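Local coordinates for TIGR00266 family protein (Pseudomonas aeruginosa, PDB 1YOX) that is of unknown function but belongs to the AIM24 family, named for mitochondrial biogenesis, within the cupin clan of beta-rich folds, at residues C[102-116]-C[146-159]. Residues are numbered along the deposited sequence; the frame is centred on the assembly and turned at random.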
loop_
_atom_site.group_PDB
_atom_site.type_symbol
_atom_site.label_atom_id
_atom_site.label_comp_id
_atom_site.label_asym_id
_atom_site.label_seq_id
_atom_site.Cartn_x
_atom_site.Cartn_y
_atom_site.Cartn_z
ATOM N N ALA C 102 -15.604 -7.831 -7.591
ATOM C CA ALA C 102 -16.925 -7.612 -8.170
ATOM C C ALA C 102 -17.846 -8.543 -7.431
ATOM O O ALA C 102 -17.505 -9.687 -7.179
ATOM C CB ALA C 102 -16.921 -7.925 -9.663
ATOM N N VAL C 103 -18.997 -8.055 -7.025
ATOM C CA VAL C 103 -19.962 -8.934 -6.407
ATOM C C VAL C 103 -21.259 -8.744 -7.172
ATOM O O VAL C 103 -21.795 -7.634 -7.248
ATOM C CB VAL C 103 -20.122 -8.657 -4.879
ATOM C CG1 VAL C 103 -21.214 -9.543 -4.273
ATOM C CG2 VAL C 103 -18.789 -8.861 -4.123
ATOM N N ASP C 104 -21.737 -9.825 -7.790
ATOM C CA ASP C 104 -23.043 -9.781 -8.452
ATOM C C ASP C 104 -24.082 -9.858 -7.368
ATOM O O ASP C 104 -24.070 -10.767 -6.547
ATOM C CB ASP C 104 -23.209 -10.920 -9.458
ATOM C CG ASP C 104 -24.408 -10.718 -10.378
ATOM O OD1 ASP C 104 -25.454 -10.197 -9.930
ATOM O OD2 ASP C 104 -24.316 -11.083 -11.559
ATOM N N LEU C 105 -24.958 -8.875 -7.328
ATOM C CA LEU C 105 -25.990 -8.876 -6.328
ATOM C C LEU C 105 -26.893 -10.119 -6.489
ATOM O O LEU C 105 -27.266 -10.752 -5.476
ATOM C CB LEU C 105 -26.752 -7.545 -6.336
ATOM C CG LEU C 105 -26.410 -6.468 -5.268
ATOM C CD1 LEU C 105 -25.069 -6.661 -4.589
ATOM C CD2 LEU C 105 -26.559 -5.042 -5.791
ATOM N N ASP C 106 -27.194 -10.507 -7.742
ATOM C CA ASP C 106 -27.978 -11.736 -7.982
ATOM C C ASP C 106 -27.400 -12.913 -7.221
ATOM O O ASP C 106 -28.137 -13.670 -6.624
ATOM C CB ASP C 106 -28.103 -12.089 -9.467
ATOM C CG ASP C 106 -29.135 -11.241 -10.188
ATOM O OD1 ASP C 106 -29.185 -11.303 -11.448
ATOM O OD2 ASP C 106 -29.886 -10.500 -9.508
ATOM N N ASP C 107 -26.079 -13.038 -7.224
ATOM C CA ASP C 107 -25.385 -14.147 -6.558
ATOM C C ASP C 107 -25.510 -14.150 -5.046
ATOM O O ASP C 107 -25.021 -15.065 -4.398
ATOM C CB ASP C 107 -23.892 -14.162 -6.935
ATOM C CG ASP C 107 -23.638 -14.745 -8.320
ATOM O OD1 ASP C 107 -24.297 -15.752 -8.704
ATOM O OD2 ASP C 107 -22.764 -14.198 -9.026
ATOM N N VAL C 108 -26.134 -13.124 -4.483
ATOM C CA VAL C 108 -26.226 -12.954 -3.022
ATOM C C VAL C 108 -27.590 -12.367 -2.591
ATOM O O VAL C 108 -27.675 -11.610 -1.620
ATOM C CB VAL C 108 -25.055 -12.066 -2.425
ATOM C CG1 VAL C 108 -23.693 -12.734 -2.591
ATOM C CG2 VAL C 108 -25.064 -10.648 -3.010
ATOM N N GLY C 109 -28.649 -12.709 -3.325
ATOM C CA GLY C 109 -29.999 -12.396 -2.870
ATOM C C GLY C 109 -30.455 -10.979 -3.147
ATOM O O GLY C 109 -31.568 -10.611 -2.803
ATOM N N GLY C 110 -29.609 -10.189 -3.794
ATOM C CA GLY C 110 -29.961 -8.813 -4.137
ATOM C C GLY C 110 -29.761 -7.837 -3.003
ATOM O O GLY C 110 -30.428 -6.802 -2.952
ATOM N N ARG C 111 -28.847 -8.167 -2.085
ATOM C CA ARG C 111 -28.481 -7.253 -0.995
ATOM C C ARG C 111 -27.075 -7.507 -0.439
ATOM O O ARG C 111 -26.717 -8.637 -0.093
ATOM C CB ARG C 111 -29.496 -7.309 0.138
ATOM C CG ARG C 111 -29.328 -6.185 1.177
ATOM C CD ARG C 111 -30.647 -5.879 1.864
ATOM N NE ARG C 111 -31.196 -7.075 2.503
ATOM C CZ ARG C 111 -32.484 -7.412 2.497
ATOM N NH1 ARG C 111 -33.379 -6.649 1.870
ATOM N NH2 ARG C 111 -32.868 -8.519 3.119
ATOM N N LEU C 112 -26.272 -6.455 -0.345
ATOM C CA LEU C 112 -24.995 -6.621 0.331
ATOM C C LEU C 112 -24.806 -5.510 1.333
ATOM O O LEU C 112 -25.262 -4.395 1.122
ATOM C CB LEU C 112 -23.825 -6.741 -0.663
ATOM C CG LEU C 112 -22.400 -7.045 -0.158
ATOM C CD1 LEU C 112 -22.215 -8.456 0.369
ATOM C CD2 LEU C 112 -21.360 -6.736 -1.256
ATOM N N PHE C 113 -24.185 -5.863 2.452
ATOM C CA PHE C 113 -23.777 -4.916 3.467
ATOM C C PHE C 113 -22.298 -4.606 3.322
ATOM O O PHE C 113 -21.462 -5.507 3.129
ATOM C CB PHE C 113 -24.082 -5.472 4.853
ATOM C CG PHE C 113 -25.554 -5.646 5.104
ATOM C CD1 PHE C 113 -26.186 -6.856 4.807
ATOM C CD2 PHE C 113 -26.323 -4.583 5.581
ATOM C CE1 PHE C 113 -27.584 -7.009 5.013
ATOM C CE2 PHE C 113 -27.710 -4.734 5.800
ATOM C CZ PHE C 113 -28.331 -5.946 5.520
ATOM N N CYS C 114 -21.972 -3.328 3.435
ATOM C CA CYS C 114 -20.663 -2.883 3.027
ATOM C C CYS C 114 -20.157 -1.789 3.923
ATOM O O CYS C 114 -20.850 -0.808 4.095
ATOM C CB CYS C 114 -20.777 -2.325 1.607
ATOM S SG CYS C 114 -19.231 -2.228 0.855
ATOM N N GLN C 115 -18.951 -1.935 4.478
ATOM C CA GLN C 115 -18.317 -0.798 5.162
ATOM C C GLN C 115 -18.150 0.348 4.168
ATOM O O GLN C 115 -17.748 0.140 3.041
ATOM C CB GLN C 115 -16.979 -1.161 5.814
ATOM C CG GLN C 115 -16.558 -0.087 6.851
ATOM C CD GLN C 115 -15.127 -0.176 7.334
ATOM O OE1 GLN C 115 -14.533 -1.270 7.372
ATOM N NE2 GLN C 115 -14.566 0.980 7.761
ATOM N N LYS C 116 -18.486 1.561 4.564
ATOM C CA LYS C 116 -18.536 2.654 3.597
ATOM C C LYS C 116 -17.199 2.889 2.876
ATOM O O LYS C 116 -17.178 3.142 1.663
ATOM C CB LYS C 116 -19.106 3.934 4.219
ATOM C CG LYS C 116 -19.032 5.168 3.309
ATOM C CD LYS C 116 -19.444 6.442 4.050
ATOM C CE LYS C 116 -18.759 7.659 3.462
ATOM N NZ LYS C 116 -17.220 7.470 3.400
ATOM N N PHE C 146 -18.160 4.575 12.373
ATOM C CA PHE C 146 -18.217 3.312 11.647
ATOM C C PHE C 146 -19.567 3.242 10.930
ATOM O O PHE C 146 -20.624 3.303 11.562
ATOM C CB PHE C 146 -18.008 2.116 12.590
ATOM C CG PHE C 146 -18.033 0.784 11.887
ATOM C CD1 PHE C 146 -16.945 0.364 11.128
ATOM C CD2 PHE C 146 -19.167 -0.039 11.951
ATOM C CE1 PHE C 146 -16.974 -0.867 10.451
ATOM C CE2 PHE C 146 -19.208 -1.269 11.270
ATOM C CZ PHE C 146 -18.106 -1.685 10.522
ATOM N N ILE C 147 -19.509 3.129 9.600
ATOM C CA ILE C 147 -20.699 3.183 8.745
ATOM C C ILE C 147 -20.821 1.922 7.862
ATOM O O ILE C 147 -19.898 1.576 7.106
ATOM C CB ILE C 147 -20.700 4.484 7.908
ATOM C CG1 ILE C 147 -20.564 5.705 8.845
ATOM C CG2 ILE C 147 -21.939 4.562 6.992
ATOM C CD1 ILE C 147 -20.115 7.024 8.166
ATOM N N LEU C 148 -21.936 1.210 8.032
ATOM C CA LEU C 148 -22.324 0.110 7.145
ATOM C C LEU C 148 -23.403 0.558 6.197
ATOM O O LEU C 148 -24.438 1.033 6.629
ATOM C CB LEU C 148 -22.859 -1.085 7.911
ATOM C CG LEU C 148 -21.883 -2.160 8.307
ATOM C CD1 LEU C 148 -22.673 -3.270 8.990
ATOM C CD2 LEU C 148 -21.142 -2.690 7.097
ATOM N N GLN C 149 -23.130 0.416 4.904
ATOM C CA GLN C 149 -24.097 0.694 3.865
ATOM C C GLN C 149 -24.865 -0.567 3.450
ATOM O O GLN C 149 -24.381 -1.683 3.655
ATOM C CB GLN C 149 -23.386 1.304 2.665
ATOM C CG GLN C 149 -22.820 2.660 2.980
ATOM C CD GLN C 149 -22.162 3.269 1.802
ATOM O OE1 GLN C 149 -21.252 2.670 1.191
ATOM N NE2 GLN C 149 -22.608 4.462 1.444
ATOM N N LYS C 150 -26.071 -0.381 2.910
ATOM C CA LYS C 150 -26.774 -1.486 2.231
ATOM C C LYS C 150 -26.876 -1.211 0.742
ATOM O O LYS C 150 -27.301 -0.143 0.313
ATOM C CB LYS C 150 -28.153 -1.831 2.843
ATOM C CG LYS C 150 -29.146 -0.688 2.974
ATOM C CD LYS C 150 -30.564 -1.216 3.357
ATOM C CE LYS C 150 -31.548 -0.046 3.611
ATOM N NZ LYS C 150 -32.741 -0.413 4.453
ATOM N N LEU C 151 -26.443 -2.200 -0.019
ATOM C CA LEU C 151 -26.461 -2.151 -1.468
ATOM C C LEU C 151 -27.495 -3.196 -1.891
ATOM O O LEU C 151 -27.345 -4.393 -1.590
ATOM C CB LEU C 151 -25.079 -2.487 -2.045
ATOM C CG LEU C 151 -23.829 -1.930 -1.333
ATOM C CD1 LEU C 151 -22.548 -2.515 -1.895
ATOM C CD2 LEU C 151 -23.789 -0.407 -1.382
ATOM N N GLU C 152 -28.555 -2.746 -2.552
ATOM C CA GLU C 152 -29.560 -3.689 -3.061
ATOM C C GLU C 152 -29.919 -3.495 -4.550
ATOM O O GLU C 152 -29.844 -2.399 -5.093
ATOM C CB GLU C 152 -30.803 -3.756 -2.125
ATOM C CG GLU C 152 -31.265 -2.424 -1.526
ATOM C CD GLU C 152 -32.017 -2.563 -0.199
ATOM O OE1 GLU C 152 -31.954 -3.629 0.458
ATOM O OE2 GLU C 152 -32.688 -1.581 0.197
ATOM N N GLY C 153 -30.310 -4.576 -5.208
ATOM C CA GLY C 153 -30.657 -4.480 -6.619
ATOM C C GLY C 153 -30.195 -5.732 -7.292
ATOM O O GLY C 153 -29.863 -6.694 -6.616
ATOM N N ASP C 154 -30.170 -5.722 -8.622
ATOM C CA ASP C 154 -29.866 -6.932 -9.381
ATOM C C ASP C 154 -28.606 -6.803 -10.230
ATOM O O ASP C 154 -28.350 -7.636 -11.121
ATOM C CB ASP C 154 -31.074 -7.347 -10.238
ATOM C CG ASP C 154 -31.256 -6.470 -11.477
ATOM O OD1 ASP C 154 -30.984 -5.252 -11.385
ATOM O OD2 ASP C 154 -31.669 -7.010 -12.549
ATOM N N GLY C 155 -27.801 -5.778 -9.940
ATOM C CA GLY C 155 -26.636 -5.479 -10.762
ATOM C C GLY C 155 -25.306 -5.752 -10.094
ATOM O O GLY C 155 -25.221 -6.426 -9.049
ATOM N N LEU C 156 -24.270 -5.191 -10.708
ATOM C CA LEU C 156 -22.897 -5.310 -10.231
ATOM C C LEU C 156 -22.464 -4.210 -9.284
ATOM O O LEU C 156 -22.737 -3.023 -9.466
ATOM C CB LEU C 156 -21.925 -5.410 -11.390
ATOM C CG LEU C 156 -21.978 -6.774 -12.068
ATOM C CD1 LEU C 156 -21.297 -6.673 -13.425
ATOM C CD2 LEU C 156 -21.336 -7.860 -11.195
ATOM N N VAL C 157 -21.748 -4.663 -8.275
ATOM C CA VAL C 157 -21.263 -3.854 -7.172
ATOM C C VAL C 157 -19.767 -4.188 -7.109
ATOM O O VAL C 157 -19.378 -5.304 -7.430
ATOM C CB VAL C 157 -22.074 -4.250 -5.906
ATOM C CG1 VAL C 157 -21.219 -4.666 -4.760
ATOM C CG2 VAL C 157 -23.158 -3.198 -5.580
ATOM N N PHE C 158 -18.932 -3.221 -6.764
ATOM C CA PHE C 158 -17.500 -3.455 -6.622
ATOM C C PHE C 158 -17.104 -2.894 -5.262
ATOM O O PHE C 158 -17.431 -1.742 -4.915
ATOM C CB PHE C 158 -16.708 -2.774 -7.743
ATOM C CG PHE C 158 -17.154 -3.173 -9.120
ATOM C CD1 PHE C 158 -18.286 -2.585 -9.697
ATOM C CD2 PHE C 158 -16.474 -4.175 -9.827
ATOM C CE1 PHE C 158 -18.732 -2.976 -10.961
ATOM C CE2 PHE C 158 -16.905 -4.567 -11.118
ATOM C CZ PHE C 158 -18.031 -3.958 -11.680
ATOM N N VAL C 159 -16.439 -3.735 -4.480
ATOM C CA VAL C 159 -16.056 -3.361 -3.149
ATOM C C VAL C 159 -14.544 -3.544 -3.065
ATOM O O VAL C 159 -13.979 -4.331 -3.816
ATOM C CB VAL C 159 -16.846 -4.164 -2.011
ATOM C CG1 VAL C 159 -18.365 -3.876 -2.052
ATOM C CG2 VAL C 159 -16.592 -5.639 -2.081
#
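Leu-112 and Leu-151 exchange two backbone bonds within an antiparallel pairing between strands 111-115 and 146-152; the one from Leu-151 N to Leu-112 O measures 2.7 Å and is nearly straight, 173° at the hydrogen. Cys-114 and Gln-149 repeat the exchange, and Lys-116 N closes this pairing on Ile-147 O. On the other side of the turns, strands 102-104 and 156-159 also pair antiparallel, in a second sheet: Val-103 and Val-157 bond twice, and Leu-105 N reaches Gly-155 O. Gly-153 N meets Gly-110 O from above the carbonyl plane.

Between the two pairings the contact is mainly apolar. Leu-112 CD2 approaches Val-157 CG1 at 4.1 Å. The sulfur of Cys-114 swings away from the backbone N (chi1 -162°) and lies 3.5 Å from Val-159 CG1, while Cys-114 CB meets Leu-151 CD1. Leu-105 lies across Val-157 at about a right angle, CD2 to CG2 3.9 Å. Trp-221 of strand 219-223 touches both Val-103 and Leu-112.

On the other face of the 111-115 pairing, beside Phe-113 and Lys-150, Arg-111 and Glu-152 run side by side, and OE1 of Glu-152 comes to the guanidinium edge in its plane, yet the salt bridge to Arg-111 NH1 is long at 3.6 Å. The main partner of Arg-111 is Asp-187, through NH2.

Each segment thus passes between sheets, and the two run antiparallel, giving each sheet one strand pair, as in a cupin-type beta sandwich: backbone bonds set the register, aliphatic groups close the interior, and the long Arg-111 to Glu-152 pair is probably secondary to Asp-187.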